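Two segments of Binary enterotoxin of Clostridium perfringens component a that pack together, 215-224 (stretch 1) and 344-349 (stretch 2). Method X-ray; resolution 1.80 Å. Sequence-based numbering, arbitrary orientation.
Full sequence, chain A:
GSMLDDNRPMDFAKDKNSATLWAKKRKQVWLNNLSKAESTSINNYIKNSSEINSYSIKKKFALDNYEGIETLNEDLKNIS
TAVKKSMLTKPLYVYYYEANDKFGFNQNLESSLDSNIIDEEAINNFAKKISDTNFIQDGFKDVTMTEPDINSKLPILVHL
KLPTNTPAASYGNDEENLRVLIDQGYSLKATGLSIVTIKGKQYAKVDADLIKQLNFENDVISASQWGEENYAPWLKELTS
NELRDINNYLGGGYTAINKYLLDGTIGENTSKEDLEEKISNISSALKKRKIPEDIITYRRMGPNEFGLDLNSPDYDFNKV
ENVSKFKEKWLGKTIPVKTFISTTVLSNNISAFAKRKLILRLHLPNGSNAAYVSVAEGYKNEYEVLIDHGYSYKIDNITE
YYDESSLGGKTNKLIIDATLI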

ATOM      1  N   ASN A 215       8.815  -0.471   3.096  1.00 20.17           N
ATOM      2  CA  ASN A 215       8.017  -1.431   2.347  1.00 20.38           C
ATOM      3  C   ASN A 215       8.944  -2.115   1.354  1.00 18.97           C
ATOM      4  O   ASN A 215       9.310  -1.529   0.340  1.00 16.32           O
ATOM      5  CB  ASN A 215       6.855  -0.727   1.636  1.00 18.69           C
ATOM      6  CG  ASN A 215       5.921  -1.696   0.932  1.00 17.42           C
ATOM      7  OD1 ASN A 215       6.196  -2.903   0.846  1.00 19.46           O
ATOM      8  ND2 ASN A 215       4.825  -1.166   0.386  1.00 17.41           N
ATOM      9  N   PHE A 216       9.350  -3.342   1.652  1.00 19.02           N
ATOM     10  CA  PHE A 216      10.375  -3.995   0.841  1.00 22.31           C
ATOM     11  C   PHE A 216       9.870  -4.470  -0.524  1.00 23.06           C
ATOM     12  O   PHE A 216      10.665  -4.607  -1.453  1.00 23.21           O
ATOM     13  CB  PHE A 216      10.980  -5.166   1.622  1.00 21.80           C
ATOM     14  CG  PHE A 216      11.667  -4.729   2.875  1.00 22.95           C
ATOM     15  CD1 PHE A 216      12.706  -3.812   2.808  1.00 27.49           C
ATOM     16  CD2 PHE A 216      11.275  -5.210   4.110  1.00 27.59           C
ATOM     17  CE1 PHE A 216      13.341  -3.383   3.955  1.00 26.76           C
ATOM     18  CE2 PHE A 216      11.909  -4.782   5.266  1.00 24.93           C
ATOM     19  CZ  PHE A 216      12.943  -3.868   5.183  1.00 18.91           C
ATOM     20  N   GLU A 217       8.556  -4.673  -0.639  1.00 21.08           N
ATOM     21  CA  GLU A 217       7.919  -5.252  -1.838  1.00 23.34           C
ATOM     22  C   GLU A 217       8.688  -6.496  -2.333  1.00 20.22           C
ATOM     23  O   GLU A 217       8.517  -7.562  -1.737  1.00 19.16           O
ATOM     24  CB  GLU A 217       7.750  -4.180  -2.941  1.00 20.45           C
ATOM     25  CG  GLU A 217       6.746  -3.091  -2.485  1.00 23.61           C
ATOM     26  CD  GLU A 217       6.266  -2.158  -3.587  1.00 21.93           C
ATOM     27  OE1 GLU A 217       6.975  -1.995  -4.594  1.00 23.25           O
ATOM     28  OE2 GLU A 217       5.175  -1.587  -3.427  1.00 23.82           O
ATOM     29  N   ASN A 218       9.515  -6.384  -3.381  1.00 19.78           N
ATOM     30  CA  ASN A 218      10.246  -7.551  -3.918  1.00 18.72           C
ATOM     31  C   ASN A 218      11.725  -7.578  -3.523  1.00 22.11           C
ATOM     32  O   ASN A 218      12.478  -8.477  -3.938  1.00 22.52           O
ATOM     33  CB  ASN A 218      10.155  -7.616  -5.454  1.00 19.18           C
ATOM     34  CG  ASN A 218       8.721  -7.741  -5.962  1.00 27.71           C
ATOM     35  OD1 ASN A 218       8.326  -7.035  -6.882  1.00 34.51           O
ATOM     36  ND2 ASN A 218       7.950  -8.650  -5.376  1.00 24.34           N
ATOM     37  N   ASP A 219      12.140  -6.603  -2.715  1.00 22.11           N
ATOM     38  CA  ASP A 219      13.551  -6.432  -2.353  1.00 23.64           C
ATOM     39  C   ASP A 219      13.960  -7.411  -1.254  1.00 20.90           C
ATOM     40  O   ASP A 219      13.924  -7.058  -0.082  1.00 19.76           O
ATOM     41  CB  ASP A 219      13.796  -4.991  -1.886  1.00 26.43           C
ATOM     42  CG  ASP A 219      15.274  -4.630  -1.785  1.00 31.28           C
ATOM     43  OD1 ASP A 219      16.147  -5.526  -1.877  1.00 26.03           O
ATOM     44  OD2 ASP A 219      15.559  -3.425  -1.590  1.00 28.72           O
ATOM     45  N   VAL A 220      14.346  -8.626  -1.635  1.00 23.50           N
ATOM     46  CA  VAL A 220      14.706  -9.663  -0.661  1.00 26.86           C
ATOM     47  C   VAL A 220      15.953  -9.314   0.147  1.00 27.96           C
ATOM     48  O   VAL A 220      16.055  -9.684   1.323  1.00 28.57           O
ATOM     49  CB  VAL A 220      14.940 -11.048  -1.335  1.00 35.76           C
ATOM     50  CG1 VAL A 220      13.683 -11.520  -2.038  1.00 40.63           C
ATOM     51  CG2 VAL A 220      16.105 -11.003  -2.310  1.00 41.21           C
ATOM     52  N   ILE A 221      16.901  -8.612  -0.467  1.00 26.90           N
ATOM     53  CA  ILE A 221      18.151  -8.315   0.224  1.00 35.32           C
ATOM     54  C   ILE A 221      17.913  -7.321   1.349  1.00 30.91           C
ATOM     55  O   ILE A 221      18.396  -7.517   2.462  1.00 28.71           O
ATOM     56  CB  ILE A 221      19.221  -7.764  -0.729  1.00 38.55           C
ATOM     57  CG1 ILE A 221      19.566  -8.805  -1.796  1.00 34.28           C
ATOM     58  CG2 ILE A 221      20.463  -7.383   0.051  1.00 30.70           C
ATOM     59  CD1 ILE A 221      20.015  -8.205  -3.108  1.00 41.87           C
ATOM     60  N   SER A 222      17.142  -6.275   1.076  1.00 21.48           N
ATOM     61  CA  SER A 222      16.863  -5.283   2.104  1.00 26.23           C
ATOM     62  C   SER A 222      15.994  -5.871   3.202  1.00 28.81           C
ATOM     63  O   SER A 222      16.170  -5.551   4.379  1.00 25.81           O
ATOM     64  CB  SER A 222      16.194  -4.051   1.502  1.00 28.38           C
ATOM     65  OG  SER A 222      17.109  -3.371   0.665  1.00 28.20           O
ATOM     66  N   ALA A 223      15.056  -6.729   2.816  1.00 21.90           N
ATOM     67  CA  ALA A 223      14.185  -7.391   3.780  1.00 21.94           C
ATOM     68  C   ALA A 223      14.990  -8.262   4.735  1.00 27.74           C
ATOM     69  O   ALA A 223      14.841  -8.168   5.955  1.00 25.33           O
ATOM     70  CB  ALA A 223      13.139  -8.224   3.063  1.00 23.97           C
ATOM     71  N   SER A 224      15.844  -9.103   4.167  1.00 24.40           N
ATOM     72  CA  SER A 224      16.696  -9.995   4.939  1.00 24.98           C
ATOM     73  C   SER A 224      17.608  -9.208   5.890  1.00 28.96           C
ATOM     74  O   SER A 224      17.755  -9.563   7.058  1.00 27.24           O
ATOM     75  CB  SER A 224      17.515 -10.872   3.989  1.00 31.32           C
ATOM     76  OG  SER A 224      18.489 -11.622   4.689  1.00 41.55           O
ATOM     77  N   THR A 344       4.334 -11.993   5.724  1.00 13.01           N
ATOM     78  CA  THR A 344       5.608 -11.965   5.035  1.00 17.11           C
ATOM     79  C   THR A 344       5.881 -10.533   4.592  1.00 20.20           C
ATOM     80  O   THR A 344       5.008  -9.861   4.042  1.00 20.24           O
ATOM     81  CB  THR A 344       5.632 -12.943   3.825  1.00 17.22           C
ATOM     82  OG1 THR A 344       6.870 -12.816   3.122  1.00 19.38           O
ATOM     83  CG2 THR A 344       4.490 -12.663   2.840  1.00 13.89           C
ATOM     84  N   VAL A 345       7.098 -10.053   4.824  1.00 15.13           N
ATOM     85  CA  VAL A 345       7.403  -8.676   4.482  1.00 16.53           C
ATOM     86  C   VAL A 345       7.618  -8.463   2.984  1.00 21.90           C
ATOM     87  O   VAL A 345       7.818  -7.320   2.546  1.00 19.59           O
ATOM     88  CB  VAL A 345       8.623  -8.176   5.252  1.00 20.82           C
ATOM     89  CG1 VAL A 345       8.325  -8.272   6.748  1.00 20.07           C
ATOM     90  CG2 VAL A 345       9.873  -8.967   4.878  1.00 20.73           C
ATOM     91  N   LEU A 346       7.571  -9.538   2.197  1.00 17.59           N
ATOM     92  CA  LEU A 346       7.651  -9.395   0.743  1.00 20.36           C
ATOM     93  C   LEU A 346       6.256  -9.424   0.147  1.00 18.08           C
ATOM     94  O   LEU A 346       5.375 -10.111   0.663  1.00 21.22           O
ATOM     95  CB  LEU A 346       8.494 -10.501   0.109  1.00 19.44           C
ATOM     96  CG  LEU A 346       9.934 -10.716   0.607  1.00 23.05           C
ATOM     97  CD1 LEU A 346      10.613 -11.794  -0.209  1.00 26.80           C
ATOM     98  CD2 LEU A 346      10.748  -9.413   0.572  1.00 21.80           C
ATOM     99  N   SER A 347       6.065  -8.693  -0.947  1.00 16.80           N
ATOM    100  CA  SER A 347       4.795  -8.681  -1.653  1.00 19.53           C
ATOM    101  C   SER A 347       4.669  -9.894  -2.583  1.00 18.52           C
ATOM    102  O   SER A 347       3.565 -10.176  -3.067  1.00 20.01           O
ATOM    103  CB  SER A 347       4.620  -7.373  -2.452  1.00 15.39           C
ATOM    104  OG  SER A 347       5.716  -7.130  -3.329  1.00 18.57           O
ATOM    105  N   ASN A 348       5.785 -10.603  -2.813  1.00 19.65           N
ATOM    106  CA  ASN A 348       5.812 -11.836  -3.622  1.00 18.69           C
ATOM    107  C   ASN A 348       4.695 -12.804  -3.257  1.00 21.46           C
ATOM    108  O   ASN A 348       4.415 -13.002  -2.077  1.00 25.25           O
ATOM    109  CB  ASN A 348       7.146 -12.604  -3.479  1.00 22.15           C
ATOM    110  CG  ASN A 348       8.370 -11.777  -3.835  1.00 21.24           C
ATOM    111  OD1 ASN A 348       8.498 -10.628  -3.423  1.00 27.36           O
ATOM    112  ND2 ASN A 348       9.279 -12.368  -4.594  1.00 28.07           N
ATOM    113  N   ASN A 349       4.072 -13.430  -4.254  1.00 24.74           N
ATOM    114  CA  ASN A 349       3.148 -14.523  -3.965  1.00 23.86           C
ATOM    115  C   ASN A 349       3.914 -15.715  -3.376  1.00 19.50           C
ATOM    116  O   ASN A 349       5.112 -15.841  -3.586  1.00 21.59           O
ATOM    117  CB  ASN A 349       2.391 -14.939  -5.225  1.00 20.65           C
ATOM    118  CG  ASN A 349       1.063 -15.622  -4.916  1.00 23.18           C
ATOM    119  OD1 ASN A 349       0.751 -15.921  -3.754  1.00 26.50           O
ATOM    120  ND2 ASN A 349       0.273 -15.881  -5.966  1.00 18.73           N
TER
HETATM  121  O   HOH W   1       7.944  -4.863   3.576  1.00 18.65           O
HETATM  122  O   HOH W   2      11.762 -11.008  -4.822  1.00 28.93           O

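Stretch 1 begins as loop, makes a type II' beta turn from Phe216 to Asp219, and enters a helix at Val220. The turn is closed by Asp219 N donating to Phe216 O at 2.8 Å. Stretch 2 is irregular over the residues that make the contact. The two backbones come nearest at Glu217 and Ser347, whose CA atoms lie 4.6 Å apart. Here Ser347 N donates to Glu217 O at 2.8 Å, with an angle of 162°. Glu217 sits at a corner of the turn, with phi 46° and psi -101°, and its carbonyl is not used in closing the turn. Glu217 O also lies 3.2 Å from Leu346 CA, a CA-H...O contact.

Asp219 caps the helix. Its OD1 accepts from Ser222 N at 3.2 Å, and its OD2 accepts from Ser222 OG at 2.7 Å. This cap satisfies a backbone NH in the first turn, where no preceding carbonyl is available.

Polar side chains extend the backbone link. Asn218 ND2 donates to Asn348 OD1 at 2.8 Å. The CA-to-CB bond of Asn218 points away from stretch 2, but its amide end comes nearer. Asn348 OD1 also lies 3.5 Å from Glu217 O, but both atoms are acceptors and no bond forms.

The apolar part of the contact centres on Leu346. Its CD1 meets Val220 CG1 at 3.6 Å, and its CD2 meets Ala223 CB at 3.7 Å. Ala223 CB also packs on Val345 CG2, at 3.8 Å. The Phe216 ring meets that methyl obliquely, with CD2 4.1 Å from Val345 CG2.

Two waters bridge the stretches. Water 1 accepts from Phe216 N at 2.8 Å and donates to Val345 O at 2.7 Å. Water 2 accepts from Asn348 ND2 and donates to Asn218 O, both at 2.8 Å.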